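Local structure of catechol 1,2-dioxygenase (Burkholderia vietnamiensis, 5TD3) at residues P158-N170 / L189-F203. The protein probably catalyses the intradiol ring cleavage of catechol by molecular oxygen, giving cis,cis-muconate. Numbering follows the deposited sequence.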
# COMPACT_ATOMS: atom_id res chain seq x y z
N PRO A 158 -28.30 -35.26 0.96
CA PRO A 158 -28.61 -33.95 1.55
C PRO A 158 -27.85 -33.75 2.86
O PRO A 158 -27.64 -34.69 3.63
CB PRO A 158 -30.12 -34.01 1.78
CG PRO A 158 -30.62 -35.07 0.86
CD PRO A 158 -29.50 -36.08 0.76
N VAL A 159 -27.45 -32.51 3.09
CA VAL A 159 -26.72 -32.12 4.29
C VAL A 159 -27.67 -31.33 5.17
O VAL A 159 -28.11 -30.24 4.78
CB VAL A 159 -25.48 -31.29 3.94
CG1 VAL A 159 -24.77 -30.84 5.20
CG2 VAL A 159 -24.54 -32.11 3.07
N ALA A 160 -27.97 -31.85 6.35
CA ALA A 160 -28.85 -31.17 7.28
C ALA A 160 -28.04 -30.32 8.25
O ALA A 160 -26.93 -30.69 8.63
CB ALA A 160 -29.71 -32.17 8.06
N GLY A 161 -28.60 -29.18 8.64
CA GLY A 161 -27.91 -28.29 9.54
C GLY A 161 -26.82 -27.45 8.93
O GLY A 161 -26.04 -26.83 9.66
N ALA A 162 -26.71 -27.44 7.60
CA ALA A 162 -25.76 -26.54 6.95
C ALA A 162 -26.26 -25.10 7.05
O ALA A 162 -27.46 -24.84 7.03
CB ALA A 162 -25.57 -26.95 5.50
N LEU A 163 -25.31 -24.17 7.16
CA LEU A 163 -25.60 -22.74 7.28
C LEU A 163 -25.27 -22.06 5.96
O LEU A 163 -24.10 -21.90 5.61
CB LEU A 163 -24.80 -22.13 8.42
CG LEU A 163 -25.09 -20.64 8.64
CD1 LEU A 163 -26.51 -20.44 9.12
CD2 LEU A 163 -24.09 -20.00 9.60
N VAL A 164 -26.30 -21.66 5.22
CA VAL A 164 -26.13 -21.03 3.92
C VAL A 164 -26.32 -19.54 4.12
O VAL A 164 -27.41 -19.08 4.48
CB VAL A 164 -27.13 -21.59 2.89
CG1 VAL A 164 -26.98 -20.86 1.57
CG2 VAL A 164 -26.92 -23.09 2.69
N GLU A 165 -25.25 -18.77 3.91
CA GLU A 165 -25.27 -17.33 4.09
C GLU A 165 -25.25 -16.63 2.74
O GLU A 165 -24.55 -17.06 1.83
CB GLU A 165 -24.08 -16.86 4.92
CG GLU A 165 -23.95 -17.45 6.29
CD GLU A 165 -22.72 -16.92 6.98
OE1 GLU A 165 -22.68 -15.71 7.24
OE2 GLU A 165 -21.79 -17.70 7.28
N CYS A 166 -26.01 -15.55 2.64
CA CYS A 166 -26.23 -14.84 1.38
C CYS A 166 -26.01 -13.36 1.61
O CYS A 166 -26.48 -12.81 2.60
CB CYS A 166 -27.67 -15.08 0.90
SG CYS A 166 -28.09 -14.36 -0.69
N TRP A 167 -25.31 -12.69 0.68
CA TRP A 167 -25.35 -11.23 0.68
C TRP A 167 -25.20 -10.73 -0.75
O TRP A 167 -24.54 -11.36 -1.57
CB TRP A 167 -24.27 -10.60 1.60
CG TRP A 167 -22.80 -10.84 1.24
CD1 TRP A 167 -21.92 -9.92 0.72
CD2 TRP A 167 -22.03 -12.03 1.46
NE1 TRP A 167 -20.67 -10.48 0.58
CE2 TRP A 167 -20.71 -11.78 1.02
CE3 TRP A 167 -22.34 -13.31 1.96
CZ2 TRP A 167 -19.70 -12.74 1.07
CZ3 TRP A 167 -21.34 -14.26 2.02
CH2 TRP A 167 -20.03 -13.98 1.58
N HIS A 168 -25.86 -9.62 -1.04
CA HIS A 168 -25.82 -9.06 -2.39
C HIS A 168 -26.27 -7.61 -2.34
O HIS A 168 -26.72 -7.10 -1.31
CB HIS A 168 -26.67 -9.88 -3.37
CG HIS A 168 -28.14 -9.81 -3.09
ND1 HIS A 168 -28.92 -8.75 -3.51
CD2 HIS A 168 -28.96 -10.65 -2.42
CE1 HIS A 168 -30.17 -8.96 -3.12
NE2 HIS A 168 -30.22 -10.10 -2.46
N ALA A 169 -26.14 -6.95 -3.49
CA ALA A 169 -26.38 -5.51 -3.62
C ALA A 169 -27.84 -5.20 -3.94
O ALA A 169 -28.63 -6.07 -4.33
CB ALA A 169 -25.47 -4.93 -4.71
N ASN A 170 -28.21 -3.92 -3.79
CA ASN A 170 -29.53 -3.43 -4.16
C ASN A 170 -29.51 -2.94 -5.61
O ASN A 170 -28.55 -3.17 -6.36
CB ASN A 170 -30.00 -2.36 -3.16
CG ASN A 170 -29.31 -1.00 -3.35
OD1 ASN A 170 -28.38 -0.86 -4.13
ND2 ASN A 170 -29.78 0.01 -2.61
N LEU A 189 -30.61 -7.22 2.66
CA LEU A 189 -30.12 -8.14 1.63
C LEU A 189 -28.99 -9.02 2.15
O LEU A 189 -28.10 -9.44 1.40
CB LEU A 189 -29.69 -7.37 0.37
CG LEU A 189 -30.76 -6.38 -0.09
CD1 LEU A 189 -30.22 -5.57 -1.26
CD2 LEU A 189 -32.06 -7.09 -0.47
N ARG A 190 -29.03 -9.34 3.45
CA ARG A 190 -28.05 -10.24 4.06
C ARG A 190 -28.80 -11.20 4.98
O ARG A 190 -29.59 -10.77 5.81
CB ARG A 190 -27.01 -9.46 4.88
CG ARG A 190 -26.21 -8.43 4.07
CD ARG A 190 -25.26 -7.66 4.95
NE ARG A 190 -24.49 -6.68 4.18
CZ ARG A 190 -23.34 -6.94 3.56
NH1 ARG A 190 -22.80 -8.16 3.59
NH2 ARG A 190 -22.73 -5.98 2.87
N GLY A 191 -28.57 -12.50 4.81
CA GLY A 191 -29.29 -13.42 5.68
C GLY A 191 -28.70 -14.80 5.57
O GLY A 191 -27.97 -15.11 4.63
N ALA A 192 -29.11 -15.66 6.49
CA ALA A 192 -28.62 -17.03 6.52
C ALA A 192 -29.79 -17.98 6.76
O ALA A 192 -30.71 -17.67 7.52
CB ALA A 192 -27.55 -17.24 7.60
N VAL A 193 -29.76 -19.11 6.06
CA VAL A 193 -30.73 -20.19 6.21
C VAL A 193 -30.01 -21.44 6.71
O VAL A 193 -28.94 -21.80 6.20
CB VAL A 193 -31.46 -20.48 4.89
CG1 VAL A 193 -32.19 -21.81 4.97
CG2 VAL A 193 -32.43 -19.36 4.57
N ARG A 194 -30.60 -22.11 7.71
CA ARG A 194 -30.14 -23.41 8.18
C ARG A 194 -30.98 -24.49 7.52
O ARG A 194 -32.21 -24.49 7.64
CB ARG A 194 -30.25 -23.51 9.70
CG ARG A 194 -28.93 -23.78 10.42
CD ARG A 194 -29.16 -24.21 11.86
NE ARG A 194 -30.05 -23.29 12.57
CZ ARG A 194 -29.65 -22.42 13.50
NH1 ARG A 194 -28.37 -22.35 13.84
NH2 ARG A 194 -30.54 -21.64 14.09
N THR A 195 -30.33 -25.41 6.81
CA THR A 195 -31.07 -26.44 6.10
C THR A 195 -31.69 -27.42 7.09
O THR A 195 -31.12 -27.72 8.15
CB THR A 195 -30.17 -27.18 5.12
OG1 THR A 195 -29.14 -27.88 5.84
CG2 THR A 195 -29.55 -26.21 4.13
N GLY A 196 -32.85 -27.93 6.73
CA GLY A 196 -33.49 -29.00 7.47
C GLY A 196 -33.00 -30.35 7.00
O GLY A 196 -31.97 -30.49 6.34
N ALA A 197 -33.79 -31.38 7.32
CA ALA A 197 -33.38 -32.75 7.02
C ALA A 197 -33.26 -32.99 5.52
O ALA A 197 -32.46 -33.83 5.09
CB ALA A 197 -34.35 -33.74 7.65
N ASP A 198 -34.07 -32.30 4.72
CA ASP A 198 -34.02 -32.47 3.28
C ASP A 198 -32.89 -31.68 2.62
O ASP A 198 -32.72 -31.77 1.39
CB ASP A 198 -35.37 -32.09 2.66
CG ASP A 198 -35.82 -30.68 3.02
OD1 ASP A 198 -34.98 -29.86 3.46
OD2 ASP A 198 -37.02 -30.40 2.87
N GLY A 199 -32.11 -30.94 3.39
CA GLY A 199 -31.01 -30.16 2.84
C GLY A 199 -31.41 -28.92 2.08
O GLY A 199 -30.55 -28.29 1.45
N THR A 200 -32.68 -28.52 2.13
CA THR A 200 -33.13 -27.44 1.26
C THR A 200 -32.98 -26.08 1.93
O THR A 200 -33.04 -25.94 3.15
CB THR A 200 -34.59 -27.66 0.85
OG1 THR A 200 -35.44 -27.60 2.00
CG2 THR A 200 -34.75 -29.03 0.17
N TYR A 201 -32.76 -25.07 1.09
CA TYR A 201 -32.72 -23.68 1.53
C TYR A 201 -33.51 -22.86 0.53
O TYR A 201 -33.64 -23.23 -0.64
CB TYR A 201 -31.28 -23.15 1.61
CG TYR A 201 -30.75 -22.80 0.24
CD1 TYR A 201 -30.24 -23.79 -0.60
CD2 TYR A 201 -30.80 -21.50 -0.24
CE1 TYR A 201 -29.79 -23.49 -1.85
CE2 TYR A 201 -30.35 -21.19 -1.50
CZ TYR A 201 -29.85 -22.19 -2.30
OH TYR A 201 -29.40 -21.88 -3.56
N ALA A 202 -34.00 -21.70 0.98
CA ALA A 202 -34.60 -20.75 0.05
C ALA A 202 -34.45 -19.34 0.59
O ALA A 202 -34.65 -19.10 1.78
CB ALA A 202 -36.08 -21.06 -0.19
N PHE A 203 -34.08 -18.42 -0.29
CA PHE A 203 -34.03 -16.99 0.03
C PHE A 203 -35.06 -16.25 -0.81
O PHE A 203 -35.22 -16.52 -2.00
CB PHE A 203 -32.64 -16.39 -0.24
CG PHE A 203 -31.58 -16.84 0.72
CD1 PHE A 203 -31.47 -16.26 1.97
CD2 PHE A 203 -30.69 -17.85 0.37
CE1 PHE A 203 -30.49 -16.66 2.86
CE2 PHE A 203 -29.71 -18.26 1.25
CZ PHE A 203 -29.61 -17.67 2.51
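Val164 and Val193 exchange two backbone hydrogen bonds, Val164 N to Val193 O and Val193 N to Val164 O, each 2.8 Å, and Cys166 repeats the pattern with Gly191. A weak bond from His168 N to Leu189 O (3.3 Å) continues the ladder. Strands 163-167 and 190-194 are thus antiparallel neighbours in one sheet of the dioxygenase beta-sandwich, and backbone bonds from Leu163, Glu165 and Trp167 pair the first strand with strand 235-241 on its other edge.

Just past strand 190-194, Thr195 takes over. Its N bonds Ala162 O, its carbonyl takes Gly161 N from above the carbonyl plane, and its hydroxyl, placed between backbone N and carbonyl carbon (chi1 64°), gives its proton to Val159 O at 2.8 Å while OG1 accepts Ala162 N at 3.0 Å. One buried side chain therefore serves a carbonyl and an amide of the incoming loop. The following type I turn, Gly196 to Gly199, leads into strand 200-206 of the facing sheet, and Asp198 OD1 receives both N and OG1 of Thr200 from the same face of its carboxylate, closing an Asx turn.

Between the sheets, Cys166 CB packs over one face of the Phe203 ring, 3.7 Å from its centroid, with SG over the same face; Val193 CG2 covers the opposite face, and Val164 O meets the ring edge in plane.

At the other end, Leu189 CB covers one face of the His168 imidazole, which is held by ND1 to Ala169 O and by NE2 to Thr205 OG1. Arg190 NH1 lies 3.5 Å from Trp167 CB, its guanidinium only 17° from the indole plane. NH1 bonds Leu120 O and NH2 bonds Ser176 O. Since Arg190 also touches the zinc ligand Tyr175, and Trp167 stacks on the zinc ligand His237, these bonds are consistent with a fixed guanidinium in the second shell of the metal site.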